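Local coordinates for protein neutral ceramidase (Pseudomonas aeruginosa, PDB 2ZXC) that hydrolyses the N-acyl linkage of ceramides with the help of zinc, releasing sphingosine and a free fatty acid, and also catalyses the reverse synthesis, at residues A[162-167]-A[455-460]; A[446-451]-A[459-464]. All coordinates share one frame; numbering follows the deposited sequence.

In the fold
Contacts 1 and 2 lie side by side, their centres about 9 Å apart, and share E459 and Y460, where helix 452-457 gives way to helix 460-463. Contact 1 is the outer one, joining 162-167 to 455-460 at the surface; the side chain of its E459 lies about 13 Å from the zinc ion. Contact 2, buried, folds 459-464 back on 446-451, and its Y448 binds the metal directly. The two meet through Y455, which packs against T450 and G462, and through Q458, whose OE1 lies 3.1 Å from CA of G463. The shared Y460 lies beside the bound ceramide analogue and, in contact 2, sets its ring edge against Y448, the zinc ligand.

Contact 1. Residues A[162-167]-A[455-460]; sequences LLSHLK and YAAQEY. With 2ED (N-[(1R,2R,3E)-2-hydroxy-1-(hydroxymethyl)heptadec-3-en-1-yl]acetamide), chain D.
E459 reaches across to helix 162-165 and ends on S164, an example of one carboxylate oxygen serving two donors of one residue. OE1 of E459 accepts from OG of S164 at a very short 2.5 Å and from the backbone N of S164 at 3.0 Å, the N-H approaching from above the carboxylate plane, 41° out of it. The serine hydroxyl gets there because OG stands beside its own backbone N (chi1 -58°), so hydroxyl and amide grip the same oxygen. Beyond CG the glutamate chain is extended, which carries the carboxylate over to the helix. OE2 of E459 accepts a hydrogen bond from a water 2.7 Å away, which in turn accepts from the backbone N of L163. A second water gives a hydrogen to OG of S164 and accepts from the backbone N of E459 at 2.8 Å, so E459 meets the serine hydroxyl through its carboxylate and, by way of the water, through its backbone. L163 lies alongside the carboxylate, its CD2 methyl 3.7 Å from CD of E459 and 3.9 Å from CB of A457. NE2 of Q458 lies over the centre of the Y455 ring and donates to O of Y455. Q458, the first residue beyond helix 452-457, has positive phi, and E459 is N-cap of helix 460-463: a helix-to-helix turn pinned by its glutamate to a short helix almost 290 residues earlier.

Contact 2. Residues A[446-451]-A[459-464]; sequences ASYVTT and EYEGGS. With ZN (zinc ion), chain C; 2ED (N-[(1R,2R,3E)-2-hydroxy-1-(hydroxymethyl)heptadec-3-en-1-yl]acetamide), chain D.
Y448 carries the contact, its OH binding the zinc ion at 2.4 Å while its ring packs on helix 460-463. The metal's shell is completed by H97, H204, E411 and a water at 1.9 Å. OH of Y448 lies 3.1 Å from the amide oxygen O2 of the bound ceramide analogue and is hydrogen-bonded to R160. Around the ring, Y460 turns an edge toward its face in an offset edge-to-face pair, centroids 5.3 Å apart and planes at 81°. CG of E461 touches CD2 of Y448 at 3.6 Å, and CB of S464 lies against CD1. With CG beside the backbone N (chi1 -68°), the tyrosine side chain runs along the helix to the metal. Its backbone is held too, N of Y448 donating to O of S464 at 3.0 Å, just where the helix ends. Further out, CG2 of T450 rests 3.8 Å from CA of G462. E461 bends at chi2 to put its carboxylate on R160, as a salt bridge, and on S161, so the arginine that reaches the phenol oxygen is itself positioned. The parallel pairing of strand 448-449 with 411-412 keeps two zinc ligands, Y448 and E411, on neighbouring strands. One phenol oxygen thus meets the zinc ion, R160 and the ligand's amide oxygen, consistent with a place where the scissile amide is held beside the metal.

Contact 1. Residues A[162-167]-A[455-460]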
# COMPACT_ATOMS: atom_id res chain seq x y z
N LEU A 162 21.97 -7.37 -2.62
CA LEU A 162 22.55 -8.44 -3.42
C LEU A 162 23.44 -9.38 -2.60
O LEU A 162 23.37 -10.60 -2.75
CB LEU A 162 23.38 -7.85 -4.57
CG LEU A 162 23.08 -8.32 -5.99
CD1 LEU A 162 24.32 -8.13 -6.84
CD2 LEU A 162 22.66 -9.78 -6.02
N LEU A 163 24.27 -8.81 -1.74
CA LEU A 163 25.16 -9.61 -0.91
C LEU A 163 24.43 -10.75 -0.21
O LEU A 163 24.89 -11.89 -0.23
CB LEU A 163 25.87 -8.72 0.12
CG LEU A 163 26.68 -9.48 1.18
CD1 LEU A 163 28.02 -8.81 1.39
CD2 LEU A 163 25.88 -9.54 2.47
N SER A 164 23.30 -10.44 0.40
CA SER A 164 22.52 -11.45 1.12
C SER A 164 21.86 -12.42 0.15
O SER A 164 21.83 -13.62 0.38
CB SER A 164 21.44 -10.78 1.97
OG SER A 164 22.03 -9.87 2.88
N HIS A 165 21.32 -11.87 -0.93
CA HIS A 165 20.63 -12.67 -1.94
C HIS A 165 21.51 -13.78 -2.50
O HIS A 165 21.07 -14.92 -2.66
CB HIS A 165 20.15 -11.77 -3.08
CG HIS A 165 19.50 -12.51 -4.20
ND1 HIS A 165 18.25 -13.10 -4.08
CD2 HIS A 165 19.93 -12.80 -5.45
CE1 HIS A 165 17.95 -13.72 -5.21
NE2 HIS A 165 18.95 -13.56 -6.06
N LEU A 166 22.76 -13.45 -2.81
CA LEU A 166 23.69 -14.42 -3.38
C LEU A 166 24.15 -15.47 -2.37
O LEU A 166 24.92 -16.37 -2.71
CB LEU A 166 24.90 -13.70 -3.97
CG LEU A 166 24.56 -12.59 -4.98
CD1 LEU A 166 25.84 -11.93 -5.45
CD2 LEU A 166 23.79 -13.17 -6.16
N LYS A 167 23.69 -15.35 -1.13
CA LYS A 167 24.05 -16.31 -0.09
C LYS A 167 23.22 -17.57 -0.26
O LYS A 167 23.55 -18.61 0.30
CB LYS A 167 23.81 -15.71 1.30
CG LYS A 167 24.86 -14.70 1.75
CD LYS A 167 26.21 -15.40 1.94
CE LYS A 167 27.34 -14.67 1.21
NZ LYS A 167 28.18 -13.85 2.12
N TYR A 455 19.39 -14.08 6.43
CA TYR A 455 19.31 -13.63 7.81
C TYR A 455 20.70 -13.61 8.43
O TYR A 455 21.04 -12.69 9.17
CB TYR A 455 18.40 -14.55 8.61
CG TYR A 455 18.20 -14.14 10.06
CD1 TYR A 455 17.13 -13.33 10.43
CD2 TYR A 455 19.08 -14.57 11.05
CE1 TYR A 455 16.93 -12.97 11.76
CE2 TYR A 455 18.88 -14.22 12.39
CZ TYR A 455 17.80 -13.42 12.74
OH TYR A 455 17.60 -13.07 14.05
N ALA A 456 21.49 -14.64 8.14
CA ALA A 456 22.85 -14.77 8.68
C ALA A 456 23.75 -13.61 8.32
O ALA A 456 24.69 -13.30 9.05
CB ALA A 456 23.48 -16.08 8.21
N ALA A 457 23.47 -12.97 7.18
CA ALA A 457 24.28 -11.83 6.74
C ALA A 457 23.81 -10.55 7.43
O ALA A 457 24.51 -9.55 7.45
CB ALA A 457 24.17 -11.68 5.24
N GLN A 458 22.61 -10.60 7.98
CA GLN A 458 22.03 -9.47 8.68
C GLN A 458 22.06 -8.12 7.99
O GLN A 458 22.44 -7.11 8.59
CB GLN A 458 22.63 -9.34 10.08
CG GLN A 458 22.00 -10.28 11.08
CD GLN A 458 20.53 -9.99 11.28
OE1 GLN A 458 20.16 -8.98 11.88
NE2 GLN A 458 19.68 -10.88 10.78
N GLU A 459 21.70 -8.09 6.71
CA GLU A 459 21.62 -6.81 6.04
C GLU A 459 20.28 -6.27 6.52
O GLU A 459 19.60 -6.92 7.31
CB GLU A 459 21.66 -6.96 4.51
CG GLU A 459 23.08 -7.15 3.97
CD GLU A 459 23.18 -6.95 2.46
OE1 GLU A 459 22.64 -7.79 1.70
OE2 GLU A 459 23.79 -5.94 2.04
N TYR A 460 19.89 -5.09 6.05
CA TYR A 460 18.64 -4.49 6.49
C TYR A 460 17.43 -5.43 6.68
O TYR A 460 16.82 -5.44 7.74
CB TYR A 460 18.24 -3.37 5.55
CG TYR A 460 16.97 -2.68 5.99
CD1 TYR A 460 16.99 -1.75 7.03
CD2 TYR A 460 15.75 -2.97 5.39
CE1 TYR A 460 15.82 -1.13 7.46
CE2 TYR A 460 14.58 -2.36 5.81
CZ TYR A 460 14.62 -1.44 6.85
OH TYR A 460 13.45 -0.84 7.26
O2 2ED D . 12.35 0.07 4.31
O3 2ED D . 13.38 4.19 6.06
O1 2ED D . 15.52 0.50 5.04
C1 2ED D . 13.93 2.28 4.69
C2 2ED D . 15.37 1.81 4.48
C3 2ED D . 16.31 2.76 5.17
C4 2ED D . 17.45 2.31 5.69
C5 2ED D . 17.80 0.84 5.59
C6 2ED D . 19.09 0.58 6.32
C18 2ED D . 12.49 0.83 3.37
C19 2ED D . 11.84 0.59 2.04
N 2ED D . 13.24 1.93 3.45
C 2ED D . 13.86 3.80 4.77
O HOH W 1 24.65 -6.03 -0.54
O HOH W 2 20.08 -10.00 5.39

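Contact 2. Residues A[446-451]-A[459-464]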
# COMPACT_ATOMS: atom_id res chain seq x y z
N ALA A 446 4.17 -7.50 9.56
CA ALA A 446 5.12 -7.94 10.57
C ALA A 446 6.55 -7.82 10.06
O ALA A 446 7.35 -8.74 10.17
CB ALA A 446 4.82 -9.38 10.98
N SER A 447 6.85 -6.67 9.48
CA SER A 447 8.17 -6.36 8.96
C SER A 447 8.69 -7.28 7.87
O SER A 447 7.95 -7.66 6.96
CB SER A 447 9.16 -6.30 10.12
OG SER A 447 8.80 -5.26 11.02
N TYR A 448 9.96 -7.65 7.98
CA TYR A 448 10.61 -8.46 6.96
C TYR A 448 10.84 -9.94 7.21
O TYR A 448 10.97 -10.40 8.35
CB TYR A 448 11.95 -7.83 6.58
CG TYR A 448 11.83 -6.51 5.87
CD1 TYR A 448 11.53 -5.34 6.55
CD2 TYR A 448 12.02 -6.44 4.49
CE1 TYR A 448 11.43 -4.12 5.87
CE2 TYR A 448 11.92 -5.24 3.81
CZ TYR A 448 11.64 -4.09 4.50
OH TYR A 448 11.63 -2.92 3.80
N VAL A 449 10.91 -10.67 6.11
CA VAL A 449 11.16 -12.10 6.16
C VAL A 449 12.32 -12.39 5.21
O VAL A 449 12.28 -12.07 4.02
CB VAL A 449 9.95 -12.93 5.74
CG1 VAL A 449 10.29 -14.40 5.85
CG2 VAL A 449 8.75 -12.60 6.63
N THR A 450 13.36 -12.98 5.76
CA THR A 450 14.53 -13.31 4.99
C THR A 450 14.80 -14.81 5.13
O THR A 450 14.34 -15.43 6.09
CB THR A 450 15.72 -12.48 5.52
OG1 THR A 450 16.86 -12.71 4.70
CG2 THR A 450 16.03 -12.84 6.95
N THR A 451 15.50 -15.40 4.17
CA THR A 451 15.81 -16.82 4.26
C THR A 451 16.84 -16.98 5.37
O THR A 451 17.52 -16.02 5.73
CB THR A 451 16.43 -17.37 2.98
OG1 THR A 451 17.68 -16.72 2.74
CG2 THR A 451 15.50 -17.16 1.80
N GLU A 459 21.70 -8.09 6.71
CA GLU A 459 21.62 -6.81 6.04
C GLU A 459 20.28 -6.27 6.52
O GLU A 459 19.60 -6.92 7.31
CB GLU A 459 21.66 -6.96 4.51
CG GLU A 459 23.08 -7.15 3.97
CD GLU A 459 23.18 -6.95 2.46
OE1 GLU A 459 22.64 -7.79 1.70
OE2 GLU A 459 23.79 -5.94 2.04
N TYR A 460 19.89 -5.09 6.05
CA TYR A 460 18.64 -4.49 6.49
C TYR A 460 17.43 -5.43 6.68
O TYR A 460 16.82 -5.44 7.74
CB TYR A 460 18.24 -3.37 5.55
CG TYR A 460 16.97 -2.68 5.99
CD1 TYR A 460 16.99 -1.75 7.03
CD2 TYR A 460 15.75 -2.97 5.39
CE1 TYR A 460 15.82 -1.13 7.46
CE2 TYR A 460 14.58 -2.36 5.81
CZ TYR A 460 14.62 -1.44 6.85
OH TYR A 460 13.45 -0.84 7.26
N GLU A 461 17.09 -6.22 5.67
CA GLU A 461 15.93 -7.11 5.78
C GLU A 461 16.11 -8.14 6.89
O GLU A 461 15.15 -8.50 7.57
CB GLU A 461 15.66 -7.82 4.45
CG GLU A 461 15.37 -6.91 3.28
CD GLU A 461 16.59 -6.16 2.79
OE1 GLU A 461 17.71 -6.68 2.97
OE2 GLU A 461 16.44 -5.06 2.22
N GLY A 462 17.34 -8.62 7.05
CA GLY A 462 17.62 -9.59 8.09
C GLY A 462 17.45 -8.97 9.46
O GLY A 462 16.85 -9.58 10.36
N GLY A 463 17.97 -7.76 9.63
CA GLY A 463 17.84 -7.09 10.90
C GLY A 463 16.38 -6.89 11.26
O GLY A 463 16.02 -6.83 12.44
N SER A 464 15.53 -6.79 10.25
CA SER A 464 14.12 -6.59 10.48
C SER A 464 13.28 -7.85 10.33
O SER A 464 12.07 -7.77 10.09
CB SER A 464 13.59 -5.49 9.59
OG SER A 464 14.11 -4.25 10.02
ZN ZN C . 9.62 -2.34 2.55
O2 2ED D . 12.35 0.07 4.31
O3 2ED D . 13.38 4.19 6.06
O1 2ED D . 15.52 0.50 5.04
C1 2ED D . 13.93 2.28 4.69
C2 2ED D . 15.37 1.81 4.48
C3 2ED D . 16.31 2.76 5.17
C4 2ED D . 17.45 2.31 5.69
C5 2ED D . 17.80 0.84 5.59
C6 2ED D . 19.09 0.58 6.32
C18 2ED D . 12.49 0.83 3.37
C19 2ED D . 11.84 0.59 2.04
N 2ED D . 13.24 1.93 3.45
C 2ED D . 13.86 3.80 4.77
O HOH W 3 9.91 -0.56 3.22